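TIR domain-containing adapter molecule 1 (Homo sapiens, PDB 4BSX) acts as a Toll-like receptor signalling adaptor that induces interferon-beta, and has a helical N-terminal domain structurally similar to IFIT proteins. Local coordinates at residues K30-K34 with L45-M49; C40-L46 with R101-L106; A60-L64 with W80-D84; Y121-V125 with E138-E142. The protein carries 2 engineered substitutions. All coordinates share one frame; numbering follows the deposited sequence.

Contact 1: residues K30-K34 with L45-M49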
loop_
_atom_site.group_PDB
_atom_site.type_symbol
_atom_site.label_atom_id
_atom_site.label_comp_id
_atom_site.label_asym_id
_atom_site.label_seq_id
_atom_site.Cartn_x
_atom_site.Cartn_y
_atom_site.Cartn_z
ATOM N N LYS A 30 -9.152 -0.606 10.672
ATOM C CA LYS A 30 -8.474 -1.635 11.456
ATOM C C LYS A 30 -9.389 -2.882 11.620
ATOM O O LYS A 30 -8.937 -4.028 11.496
ATOM C CB LYS A 30 -8.079 -1.061 12.837
ATOM C CG LYS A 30 -7.783 -2.123 13.897
ATOM C CD LYS A 30 -7.623 -1.551 15.333
ATOM C CE LYS A 30 -7.312 -2.703 16.325
ATOM N NZ LYS A 30 -7.049 -2.247 17.707
ATOM N N HIS A 31 -10.662 -2.660 11.940
ATOM C CA HIS A 31 -11.529 -3.762 12.286
ATOM C C HIS A 31 -11.864 -4.541 10.998
ATOM O O HIS A 31 -11.908 -5.777 10.994
ATOM C CB HIS A 31 -12.820 -3.227 12.934
ATOM C CG HIS A 31 -12.623 -2.537 14.260
ATOM N ND1 HIS A 31 -11.801 -3.021 15.250
ATOM C CD2 HIS A 31 -13.171 -1.399 14.741
ATOM C CE1 HIS A 31 -11.849 -2.206 16.294
ATOM N NE2 HIS A 31 -12.660 -1.214 16.001
ATOM N N LYS A 32 -12.102 -3.780 9.929
ATOM C CA LYS A 32 -12.481 -4.282 8.605
ATOM C C LYS A 32 -11.349 -4.924 7.796
ATOM O O LYS A 32 -11.552 -5.928 7.142
ATOM C CB LYS A 32 -13.032 -3.121 7.777
ATOM C CG LYS A 32 -13.485 -3.490 6.409
ATOM C CD LYS A 32 -14.132 -2.280 5.754
ATOM C CE LYS A 32 -14.560 -2.574 4.330
ATOM N NZ LYS A 32 -15.330 -1.481 3.683
ATOM N N LEU A 33 -10.163 -4.331 7.812
ATOM C CA LEU A 33 -9.104 -4.757 6.886
ATOM C C LEU A 33 -8.482 -6.064 7.346
ATOM O O LEU A 33 -7.859 -6.775 6.562
ATOM C CB LEU A 33 -8.024 -3.688 6.785
ATOM C CG LEU A 33 -8.379 -2.450 5.952
ATOM C CD1 LEU A 33 -7.198 -1.498 5.857
ATOM C CD2 LEU A 33 -8.792 -2.894 4.537
ATOM N N LYS A 34 -8.687 -6.377 8.623
ATOM C CA LYS A 34 -8.002 -7.467 9.322
ATOM C C LYS A 34 -8.337 -8.841 8.753
ATOM O O LYS A 34 -7.521 -9.761 8.846
ATOM C CB LYS A 34 -8.357 -7.370 10.822
ATOM C CG LYS A 34 -8.092 -8.614 11.674
ATOM C CD LYS A 34 -6.744 -8.574 12.377
ATOM C CE LYS A 34 -6.728 -9.486 13.621
ATOM N NZ LYS A 34 -5.391 -9.559 14.311
ATOM N N LEU A 45 -1.133 -4.951 4.062
ATOM C CA LEU A 45 -0.152 -3.896 4.272
ATOM C C LEU A 45 -0.914 -2.657 4.771
ATOM O O LEU A 45 -0.513 -2.035 5.756
ATOM C CB LEU A 45 0.628 -3.602 2.962
ATOM C CG LEU A 45 1.612 -2.414 2.945
ATOM C CD1 LEU A 45 2.707 -2.657 3.958
ATOM C CD2 LEU A 45 2.238 -2.125 1.545
ATOM N N LEU A 46 -2.042 -2.336 4.130
ATOM C CA LEU A 46 -2.873 -1.221 4.584
ATOM C C LEU A 46 -3.398 -1.412 6.021
ATOM O O LEU A 46 -3.562 -0.441 6.773
ATOM C CB LEU A 46 -4.040 -0.980 3.641
ATOM C CG LEU A 46 -4.809 0.342 3.877
ATOM C CD1 LEU A 46 -3.927 1.570 3.748
ATOM C CD2 LEU A 46 -5.972 0.476 2.913
ATOM N N HIS A 47 -3.649 -2.642 6.411
ATOM C CA HIS A 47 -4.071 -2.916 7.793
ATOM C C HIS A 47 -2.954 -2.474 8.745
ATOM O O HIS A 47 -3.185 -1.830 9.783
ATOM C CB HIS A 47 -4.388 -4.416 7.928
ATOM C CG HIS A 47 -4.606 -4.878 9.330
ATOM N ND1 HIS A 47 -5.726 -4.542 10.063
ATOM C CD2 HIS A 47 -3.850 -5.672 10.126
ATOM C CE1 HIS A 47 -5.622 -5.062 11.273
ATOM N NE2 HIS A 47 -4.503 -5.763 11.333
ATOM N N ALA A 48 -1.727 -2.794 8.363
ATOM C CA ALA A 48 -0.556 -2.500 9.213
ATOM C C ALA A 48 -0.295 -0.995 9.316
ATOM O O ALA A 48 0.051 -0.474 10.389
ATOM C CB ALA A 48 0.708 -3.234 8.674
HETATM N N MSE A 49 -0.427 -0.300 8.184
HETATM C CA MSE A 49 -0.241 1.170 8.117
HETATM C C MSE A 49 -1.315 1.861 8.949
HETATM O O MSE A 49 -1.048 2.863 9.649
HETATM C CB MSE A 49 -0.289 1.647 6.672
HETATM C CG MSE A 49 0.937 1.198 5.837
HETATM SE SE MSE A 49 0.664 1.410 3.882
HETATM C CE MSE A 49 0.266 3.278 3.676
#
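The carbonyl oxygen of Lys30 faces the edge of the His47 imidazole, lying in the ring plane beside the CE1-ND1 side with O 3.5 Å from CE1. This contact is not a hydrogen bond and is probably weakly electrostatic. Lys34 supplies a cover over one face: its CA stands 4.0 Å from the ring centroid, 22° off the normal, a CH-pi contact. Its CB comes 3.6 Å from CE1 of His47, and the bent chain (chi2 95°) carries CD to 3.7 Å from NE2, so the lysine's methylenes follow the ring while its ammonium group leads away. His47 reaches this niche because CG lies anti to the backbone N (chi1 170°), which throws the ring across to the end of helix 23-33. Here a flat, partly polar side chain suits the place, since it tolerates a carbonyl oxygen at its rim and aliphatic carbon on its face.

Beside it the contact turns apolar. Leu33 brings CB to 3.9 Å from CB of His47, and sends CD1 in beside Leu46, 3.6 Å from CG. Leu46 is also in touch with Leu18 of helix 11-19, so this leucine pair opens into the common core. Lys30 turns its amine outward to Gln56, as befits a residue at the border of buried and exposed surface.

This is packing between consecutive helices, 23-33 and 43-53, of an all-helical domain, held by shape and weak polarity. With NZ of Lys34 only 4.9 Å from NE2 of His47, a positive charge there would probably disfavour protonation of the imidazole.

Contact 2: residues C40-L46 with R101-L106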
loop_
_atom_site.group_PDB
_atom_site.type_symbol
_atom_site.label_atom_id
_atom_site.label_comp_id
_atom_site.label_asym_id
_atom_site.label_seq_id
_atom_site.Cartn_x
_atom_site.Cartn_y
_atom_site.Cartn_z
ATOM N N CYS A 40 -8.303 -7.895 -3.384
ATOM C CA CYS A 40 -7.941 -6.765 -2.530
ATOM C C CYS A 40 -6.505 -6.919 -2.069
ATOM O O CYS A 40 -6.187 -6.754 -0.880
ATOM C CB CYS A 40 -8.853 -6.663 -1.289
ATOM S SG CYS A 40 -10.598 -6.169 -1.552
ATOM N N GLN A 41 -5.629 -7.229 -3.011
ATOM C CA GLN A 41 -4.210 -7.216 -2.713
ATOM C C GLN A 41 -3.886 -5.865 -2.099
ATOM O O GLN A 41 -4.410 -4.808 -2.513
ATOM C CB GLN A 41 -3.368 -7.494 -3.973
ATOM C CG GLN A 41 -3.569 -8.907 -4.574
ATOM C CD GLN A 41 -4.705 -8.932 -5.583
ATOM O OE1 GLN A 41 -5.449 -7.962 -5.718
ATOM N NE2 GLN A 41 -4.845 -10.041 -6.292
ATOM N N GLY A 42 -3.042 -5.918 -1.082
ATOM C CA GLY A 42 -2.596 -4.723 -0.379
ATOM C C GLY A 42 -3.281 -4.481 0.956
ATOM O O GLY A 42 -2.766 -3.706 1.775
ATOM N N GLN A 43 -4.417 -5.150 1.175
ATOM C CA GLN A 43 -5.226 -4.992 2.385
ATOM C C GLN A 43 -4.390 -5.199 3.602
ATOM O O GLN A 43 -4.541 -4.478 4.581
ATOM C CB GLN A 43 -6.342 -6.045 2.456
ATOM C CG GLN A 43 -7.545 -5.808 1.589
ATOM C CD GLN A 43 -8.822 -6.466 2.134
ATOM O OE1 GLN A 43 -9.927 -5.962 1.920
ATOM N NE2 GLN A 43 -8.671 -7.590 2.838
ATOM N N ASP A 44 -3.571 -6.254 3.564
ATOM C CA ASP A 44 -2.785 -6.629 4.737
ATOM C C ASP A 44 -1.785 -5.506 5.074
ATOM O O ASP A 44 -1.634 -5.137 6.228
ATOM C CB ASP A 44 -2.066 -7.962 4.530
ATOM C CG ASP A 44 -2.976 -9.159 4.724
ATOM O OD1 ASP A 44 -4.053 -8.999 5.337
ATOM O OD2 ASP A 44 -2.597 -10.264 4.279
ATOM N N LEU A 45 -1.133 -4.951 4.062
ATOM C CA LEU A 45 -0.152 -3.896 4.272
ATOM C C LEU A 45 -0.914 -2.657 4.771
ATOM O O LEU A 45 -0.513 -2.035 5.756
ATOM C CB LEU A 45 0.628 -3.602 2.962
ATOM C CG LEU A 45 1.612 -2.414 2.945
ATOM C CD1 LEU A 45 2.707 -2.657 3.958
ATOM C CD2 LEU A 45 2.238 -2.125 1.545
ATOM N N LEU A 46 -2.042 -2.336 4.130
ATOM C CA LEU A 46 -2.873 -1.221 4.584
ATOM C C LEU A 46 -3.398 -1.412 6.021
ATOM O O LEU A 46 -3.562 -0.441 6.773
ATOM C CB LEU A 46 -4.040 -0.980 3.641
ATOM C CG LEU A 46 -4.809 0.342 3.877
ATOM C CD1 LEU A 46 -3.927 1.570 3.748
ATOM C CD2 LEU A 46 -5.972 0.476 2.913
ATOM N N ARG A 101 -2.121 -0.232 -5.409
ATOM C CA ARG A 101 -3.018 -1.118 -4.717
ATOM C C ARG A 101 -3.607 -0.416 -3.437
ATOM O O ARG A 101 -4.828 -0.399 -3.183
ATOM C CB ARG A 101 -2.247 -2.387 -4.395
ATOM C CG ARG A 101 -2.213 -3.363 -5.572
ATOM C CD ARG A 101 -1.463 -4.682 -5.295
ATOM N NE ARG A 101 -1.577 -5.559 -6.471
ATOM C CZ ARG A 101 -1.057 -6.780 -6.564
ATOM N NH1 ARG A 101 -0.382 -7.293 -5.545
ATOM N NH2 ARG A 101 -1.213 -7.495 -7.687
ATOM N N LEU A 102 -2.719 0.186 -2.660
ATOM C CA LEU A 102 -3.095 1.015 -1.554
ATOM C C LEU A 102 -4.067 2.123 -1.977
ATOM O O LEU A 102 -5.091 2.326 -1.343
ATOM C CB LEU A 102 -1.856 1.593 -0.897
ATOM C CG LEU A 102 -0.939 0.570 -0.214
ATOM C CD1 LEU A 102 0.207 1.333 0.427
ATOM C CD2 LEU A 102 -1.674 -0.311 0.816
ATOM N N TYR A 103 -3.778 2.823 -3.060
ATOM C CA TYR A 103 -4.652 3.907 -3.446
ATOM C C TYR A 103 -5.969 3.399 -3.945
ATOM O O TYR A 103 -6.995 4.110 -3.858
ATOM C CB TYR A 103 -4.006 4.828 -4.450
ATOM C CG TYR A 103 -3.308 5.999 -3.774
ATOM C CD1 TYR A 103 -2.102 5.814 -3.134
ATOM C CD2 TYR A 103 -3.876 7.254 -3.740
ATOM C CE1 TYR A 103 -1.464 6.827 -2.514
ATOM C CE2 TYR A 103 -3.227 8.302 -3.104
ATOM C CZ TYR A 103 -2.018 8.076 -2.495
ATOM O OH TYR A 103 -1.331 9.084 -1.854
ATOM N N HIS A 104 -5.972 2.169 -4.462
ATOM C CA HIS A 104 -7.221 1.618 -4.880
ATOM C C HIS A 104 -8.155 1.446 -3.664
ATOM O O HIS A 104 -9.309 1.840 -3.715
ATOM C CB HIS A 104 -7.024 0.293 -5.581
ATOM C CG HIS A 104 -8.290 -0.453 -5.751
ATOM N ND1 HIS A 104 -9.319 0.015 -6.541
ATOM C CD2 HIS A 104 -8.725 -1.609 -5.198
ATOM C CE1 HIS A 104 -10.323 -0.843 -6.496
ATOM N NE2 HIS A 104 -9.991 -1.836 -5.684
ATOM N N LEU A 105 -7.644 0.846 -2.588
ATOM C CA LEU A 105 -8.413 0.664 -1.358
ATOM C C LEU A 105 -8.820 2.020 -0.786
ATOM O O LEU A 105 -9.990 2.207 -0.395
ATOM C CB LEU A 105 -7.648 -0.182 -0.311
ATOM C CG LEU A 105 -7.153 -1.529 -0.893
ATOM C CD1 LEU A 105 -6.198 -2.328 0.049
ATOM C CD2 LEU A 105 -8.311 -2.367 -1.308
ATOM N N LEU A 106 -7.892 2.976 -0.758
ATOM C CA LEU A 106 -8.229 4.284 -0.215
ATOM C C LEU A 106 -9.398 4.951 -0.984
ATOM O O LEU A 106 -10.318 5.519 -0.368
ATOM C CB LEU A 106 -7.013 5.185 -0.185
ATOM C CG LEU A 106 -5.892 4.782 0.771
ATOM C CD1 LEU A 106 -4.712 5.718 0.566
ATOM C CD2 LEU A 106 -6.359 4.813 2.208
HETATM O O HOH W 1 -5.676 -3.123 -4.210
#
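Gly42 and Leu105 meet where a type II beta turn, Cys40 to Gln43, leads into helix 43-53 and rests against helix 96-108. Gly42 is the N-cap residue, and its positive phi (102°) is the conformation that the third position of such a turn demands. With no side chain, Gly42 avoids crowding the preceding carbonyl oxygen and lets the backbone come close to Arg101.

The polar part is carried by water and stacking. One water donates to Gln41 O at 2.7 Å and to Arg101 O at 3.0 Å, bridging turn and helix. The Gln41 side chain lies across the guanidinium of Arg101, their flat groups 24° apart, with CB over one face and 3.4 Å from NH1. Arginine fits because its extended chain offers a broad flat surface here while NH2 forms a salt bridge with Glu142.

Apolar packing fills the remainder. Leu46 slides past Leu102 and Leu105, each running in the opposite direction to it, CB lying 3.7 Å from CD2 of Leu102 and CD2 lying 3.7 Å from CB of Leu105. Leu102 CD2 also touches the carbonyl oxygen of Gly42, and Leu45 crosses Leu102 at about a right angle. Branched leucines suit these buried sites, packing the helix interface with two methyls each. At the first turn of helix 43-53, CD1 of Leu105 sits 3.5 Å from the backbone N of Gln43.

Contact 3: residues A60-L64 with W80-D84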
loop_
_atom_site.group_PDB
_atom_site.type_symbol
_atom_site.label_atom_id
_atom_site.label_comp_id
_atom_site.label_asym_id
_atom_site.label_seq_id
_atom_site.Cartn_x
_atom_site.Cartn_y
_atom_site.Cartn_z
ATOM N N ALA A 60 1.191 -3.463 14.850
ATOM C CA ALA A 60 1.639 -3.184 13.489
ATOM C C ALA A 60 2.863 -4.008 13.152
ATOM O O ALA A 60 2.936 -4.585 12.073
ATOM C CB ALA A 60 1.948 -1.709 13.314
ATOM N N ARG A 61 3.813 -4.063 14.074
ATOM C CA ARG A 61 5.079 -4.796 13.878
ATOM C C ARG A 61 4.843 -6.301 13.806
ATOM O O ARG A 61 5.517 -6.988 13.081
ATOM C CB ARG A 61 6.090 -4.500 14.999
ATOM C CG ARG A 61 6.677 -3.094 14.966
ATOM C CD ARG A 61 7.740 -2.856 16.073
ATOM N NE ARG A 61 7.482 -1.599 16.767
ATOM C CZ ARG A 61 8.369 -0.642 17.012
ATOM N NH1 ARG A 61 9.637 -0.768 16.650
ATOM N NH2 ARG A 61 7.981 0.455 17.646
ATOM N N ILE A 62 3.862 -6.814 14.536
ATOM C CA ILE A 62 3.527 -8.234 14.417
ATOM C C ILE A 62 2.935 -8.543 13.039
ATOM O O ILE A 62 3.272 -9.521 12.421
ATOM C CB ILE A 62 2.592 -8.672 15.555
ATOM C CG1 ILE A 62 3.410 -8.797 16.842
ATOM C CG2 ILE A 62 1.899 -9.993 15.218
ATOM C CD1 ILE A 62 2.585 -8.731 18.071
ATOM N N SER A 63 2.083 -7.656 12.557
ATOM C CA SER A 63 1.522 -7.780 11.232
ATOM C C SER A 63 2.587 -7.649 10.134
ATOM O O SER A 63 2.501 -8.303 9.079
ATOM C CB SER A 63 0.464 -6.699 11.022
ATOM O OG SER A 63 -0.576 -6.809 11.993
ATOM N N LEU A 64 3.575 -6.786 10.332
ATOM C CA LEU A 64 4.542 -6.594 9.255
ATOM C C LEU A 64 5.487 -7.765 9.253
ATOM O O LEU A 64 5.974 -8.171 8.213
ATOM C CB LEU A 64 5.298 -5.276 9.407
ATOM C CG LEU A 64 4.391 -4.069 9.112
ATOM C CD1 LEU A 64 4.953 -2.843 9.777
ATOM C CD2 LEU A 64 4.219 -3.863 7.616
ATOM N N TRP A 80 8.945 3.014 8.757
ATOM C CA TRP A 80 7.762 3.585 9.413
ATOM C C TRP A 80 7.401 2.903 10.738
ATOM O O TRP A 80 6.663 3.459 11.555
ATOM C CB TRP A 80 6.548 3.563 8.476
ATOM C CG TRP A 80 6.430 4.755 7.507
ATOM C CD1 TRP A 80 5.766 5.954 7.706
ATOM C CD2 TRP A 80 7.003 4.831 6.213
ATOM N NE1 TRP A 80 5.901 6.759 6.585
ATOM C CE2 TRP A 80 6.651 6.080 5.660
ATOM C CE3 TRP A 80 7.766 3.950 5.453
ATOM C CZ2 TRP A 80 7.038 6.454 4.393
ATOM C CZ3 TRP A 80 8.168 4.328 4.199
ATOM C CH2 TRP A 80 7.796 5.564 3.673
ATOM N N ALA A 81 7.898 1.693 10.951
ATOM C CA ALA A 81 7.607 0.929 12.176
ATOM C C ALA A 81 8.827 0.815 13.068
ATOM O O ALA A 81 8.728 0.278 14.165
ATOM C CB ALA A 81 7.162 -0.455 11.826
ATOM N N GLY A 82 9.997 1.232 12.567
ATOM C CA GLY A 82 11.179 1.345 13.408
ATOM C C GLY A 82 11.871 0.028 13.690
ATOM O O GLY A 82 12.657 -0.096 14.624
ATOM N N VAL A 83 11.591 -0.971 12.871
ATOM C CA VAL A 83 12.180 -2.286 13.070
ATOM C C VAL A 83 13.506 -2.341 12.322
ATOM O O VAL A 83 13.557 -2.127 11.120
ATOM C CB VAL A 83 11.234 -3.395 12.556
ATOM C CG1 VAL A 83 11.906 -4.754 12.683
ATOM C CG2 VAL A 83 9.872 -3.347 13.308
ATOM N N ASP A 84 14.593 -2.603 13.034
ATOM C CA ASP A 84 15.888 -2.532 12.408
ATOM C C ASP A 84 16.079 -3.850 11.655
ATOM O O ASP A 84 15.579 -4.887 12.087
ATOM C CB ASP A 84 16.995 -2.220 13.438
ATOM C CG ASP A 84 17.417 -0.686 13.451
ATOM O OD1 ASP A 84 17.421 0.032 12.391
ATOM O OD2 ASP A 84 17.766 -0.198 14.548
#
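Arg61 on helix 57-65 and Ala81, just beyond helix 71-79, face each other with CA atoms 6.5 Å apart, next to the point where Gly82 breaks out of helical geometry with a positive phi of 79°. Here the chain leaves helix 71-79 and packs against the preceding helix of the all-helical domain. Glycine suits the turning point, since it adopts such a phi without strain. A backbone hydrogen bond between Val83 and Ala77 ties the departing chain back to helix 71-79.

Arg61 carries most of the contact. Its guanidinium lies across the carbonyl of Ala81, with the oxygen over one face, 2.8 Å from NH1. The angle is too poor for a hydrogen bond, because the oxygen sits over the face and the N-H bonds lie in the plane, but the closeness of positive group and carbonyl is probably still attractive. The firm polar partner of the group is Glu57, which takes NH2 in a salt bridge. A bend at chi3 (-132°) turns the head over the carbonyl after the methylenes have run alongside Val83, the two side chains sliding past each other in opposite directions. Val83 offers CG2 at 3.5 Å from Arg61 CD, so a compact beta-branched residue lines the aliphatic portion of the arginine.

Next to it is a small apolar patch. Leu64 also packs on Val76 and Ala77 of helix 71-79. Alanine's short side chain leaves room for the leucine, whose CD1 rests 3.8 Å from CB of Ala81.

Contact 4: residues Y121-V125 with E138-E142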
loop_
_atom_site.group_PDB
_atom_site.type_symbol
_atom_site.label_atom_id
_atom_site.label_comp_id
_atom_site.label_asym_id
_atom_site.label_seq_id
_atom_site.Cartn_x
_atom_site.Cartn_y
_atom_site.Cartn_z
ATOM N N TYR A 121 -1.794 3.849 -10.762
ATOM C CA TYR A 121 -1.661 2.733 -11.690
ATOM C C TYR A 121 -0.775 3.136 -12.897
ATOM O O TYR A 121 0.073 2.381 -13.339
ATOM C CB TYR A 121 -3.024 2.126 -12.082
ATOM C CG TYR A 121 -3.414 0.998 -11.104
ATOM C CD1 TYR A 121 -2.685 -0.136 -11.057
ATOM C CD2 TYR A 121 -4.437 1.133 -10.178
ATOM C CE1 TYR A 121 -2.942 -1.116 -10.195
ATOM C CE2 TYR A 121 -4.713 0.121 -9.288
ATOM C CZ TYR A 121 -3.948 -1.006 -9.310
ATOM O OH TYR A 121 -4.155 -2.097 -8.485
ATOM N N GLN A 122 -0.944 4.343 -13.393
ATOM C CA GLN A 122 -0.144 4.800 -14.496
ATOM C C GLN A 122 1.330 4.776 -14.134
ATOM O O GLN A 122 2.106 4.126 -14.814
ATOM C CB GLN A 122 -0.567 6.213 -14.893
ATOM C CG GLN A 122 -1.940 6.275 -15.493
ATOM C CD GLN A 122 -2.307 7.675 -15.888
ATOM O OE1 GLN A 122 -2.127 8.618 -15.108
ATOM N NE2 GLN A 122 -2.795 7.835 -17.110
ATOM N N GLU A 123 1.716 5.485 -13.075
ATOM C CA GLU A 123 3.103 5.525 -12.658
ATOM C C GLU A 123 3.643 4.122 -12.491
ATOM O O GLU A 123 4.804 3.870 -12.771
ATOM C CB GLU A 123 3.285 6.344 -11.348
ATOM C CG GLU A 123 3.013 7.829 -11.568
ATOM C CD GLU A 123 3.012 8.654 -10.283
ATOM O OE1 GLU A 123 3.321 8.086 -9.213
ATOM O OE2 GLU A 123 2.703 9.874 -10.341
ATOM N N ALA A 124 2.822 3.208 -12.008
ATOM C CA ALA A 124 3.298 1.845 -11.820
ATOM C C ALA A 124 3.580 1.274 -13.188
ATOM O O ALA A 124 4.503 0.495 -13.365
ATOM C CB ALA A 124 2.250 0.996 -11.118
ATOM N N VAL A 125 2.737 1.634 -14.152
ATOM C CA VAL A 125 2.808 1.007 -15.472
ATOM C C VAL A 125 4.079 1.543 -16.133
ATOM O O VAL A 125 4.879 0.775 -16.657
ATOM C CB VAL A 125 1.528 1.271 -16.304
ATOM C CG1 VAL A 125 1.764 0.990 -17.769
ATOM C CG2 VAL A 125 0.383 0.428 -15.799
ATOM N N GLU A 138 0.330 -8.315 -16.568
ATOM C CA GLU A 138 -0.404 -8.528 -15.328
ATOM C C GLU A 138 -0.891 -7.239 -14.707
ATOM O O GLU A 138 -2.069 -7.132 -14.324
ATOM C CB GLU A 138 0.477 -9.276 -14.317
ATOM C CG GLU A 138 -0.201 -9.434 -12.976
ATOM C CD GLU A 138 0.572 -10.343 -12.062
ATOM O OE1 GLU A 138 1.602 -10.863 -12.513
ATOM O OE2 GLU A 138 0.144 -10.548 -10.910
ATOM N N LEU A 139 0.028 -6.276 -14.598
ATOM C CA LEU A 139 -0.249 -4.999 -13.956
ATOM C C LEU A 139 -1.251 -4.176 -14.755
ATOM O O LEU A 139 -2.164 -3.538 -14.170
ATOM C CB LEU A 139 1.047 -4.211 -13.780
ATOM C CG LEU A 139 0.902 -2.724 -13.403
ATOM C CD1 LEU A 139 0.168 -2.573 -12.088
ATOM C CD2 LEU A 139 2.238 -2.112 -13.304
ATOM N N GLN A 140 -1.068 -4.200 -16.080
ATOM C CA GLN A 140 -1.907 -3.484 -17.017
ATOM C C GLN A 140 -3.305 -4.064 -16.947
ATOM O O GLN A 140 -4.274 -3.308 -17.015
ATOM C CB GLN A 140 -1.387 -3.638 -18.450
ATOM C CG GLN A 140 -0.166 -2.787 -18.832
ATOM C CD GLN A 140 0.419 -3.226 -20.207
ATOM O OE1 GLN A 140 0.249 -4.376 -20.626
ATOM N NE2 GLN A 140 1.097 -2.322 -20.891
ATOM N N ASP A 141 -3.414 -5.395 -16.836
ATOM C CA ASP A 141 -4.723 -6.058 -16.659
ATOM C C ASP A 141 -5.395 -5.556 -15.391
ATOM O O ASP A 141 -6.548 -5.084 -15.407
ATOM C CB ASP A 141 -4.573 -7.578 -16.591
ATOM C CG ASP A 141 -4.284 -8.203 -17.946
ATOM O OD1 ASP A 141 -4.621 -7.545 -18.969
ATOM O OD2 ASP A 141 -3.719 -9.341 -17.974
ATOM N N GLU A 142 -4.670 -5.655 -14.283
ATOM C CA GLU A 142 -5.124 -5.079 -13.006
ATOM C C GLU A 142 -5.461 -3.586 -13.105
ATOM O O GLU A 142 -6.456 -3.114 -12.600
ATOM C CB GLU A 142 -4.062 -5.314 -11.935
ATOM C CG GLU A 142 -4.326 -4.594 -10.643
ATOM C CD GLU A 142 -3.327 -4.986 -9.597
ATOM O OE1 GLU A 142 -2.821 -6.124 -9.736
ATOM O OE2 GLU A 142 -3.050 -4.150 -8.671
#
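Leu139 points from helix 136-147 toward helix 114-130, among Tyr121, Ala124 and Val125. The two helices form an antiparallel hairpin, their local axes 10.0 Å apart at 167°.

From CB the leucine chain runs toward the partner helix, with CG anti to its backbone N (chi1 167°). At CG it meets Val125, whose CG2 is 4.0 Å away. There it forks. The CD1 branch comes to the edge of the Tyr121 ring, in its plane and 3.9 Å from CD1 of the tyrosine. The CD2 branch lies against Ala124, 3.5 Å from that residue's carbonyl oxygen and 3.8 Å from its CB. The small alanine makes room for CD2, which Val125 also borders, while the tyrosine edge meets CD1. Leu139 also touches Trp97, so helix 96-108 backs the hairpin.

One turn along, Tyr121 reaches over to Glu142, the ring and carboxylate planes 75° apart. The hydroxyl is modelled as donating to OE2, at a separation so short that the bond's details are doubtful. Glutamate has the length, in its extended form, to bring the carboxylate to this tyrosine. The acid is held by others too: OE1 pairs with Arg101, and OE2 accepts a hydrogen bond from NE1 of Trp97. Such neighbours would be expected to stabilise its negative charge. On the outer margin, CG1 of Val125 lies 4.4 Å from CG of Gln140.

From the N terminus, contact 1 closes a short loop between helices 23-33 and 43-53. Contact 2 begins on the connection inside that loop and shares Leu45 and Leu46 with it, then spans more than fifty residues to helix 96-108, so the two overlap on helix 43-53. Contact 3 is enclosed by this long span, joining helix 57-65 to the exit of helix 71-79; Leu64 reaches back to Leu45 and Ala48. Contact 4 follows in series, pairing helices 114-130 and 136-147. It lies across the chain's centre from contacts 1 and 3, its centre about 28 Å from that of contact 3, and contact 2 connects to it through the Arg101-Glu142 salt bridge.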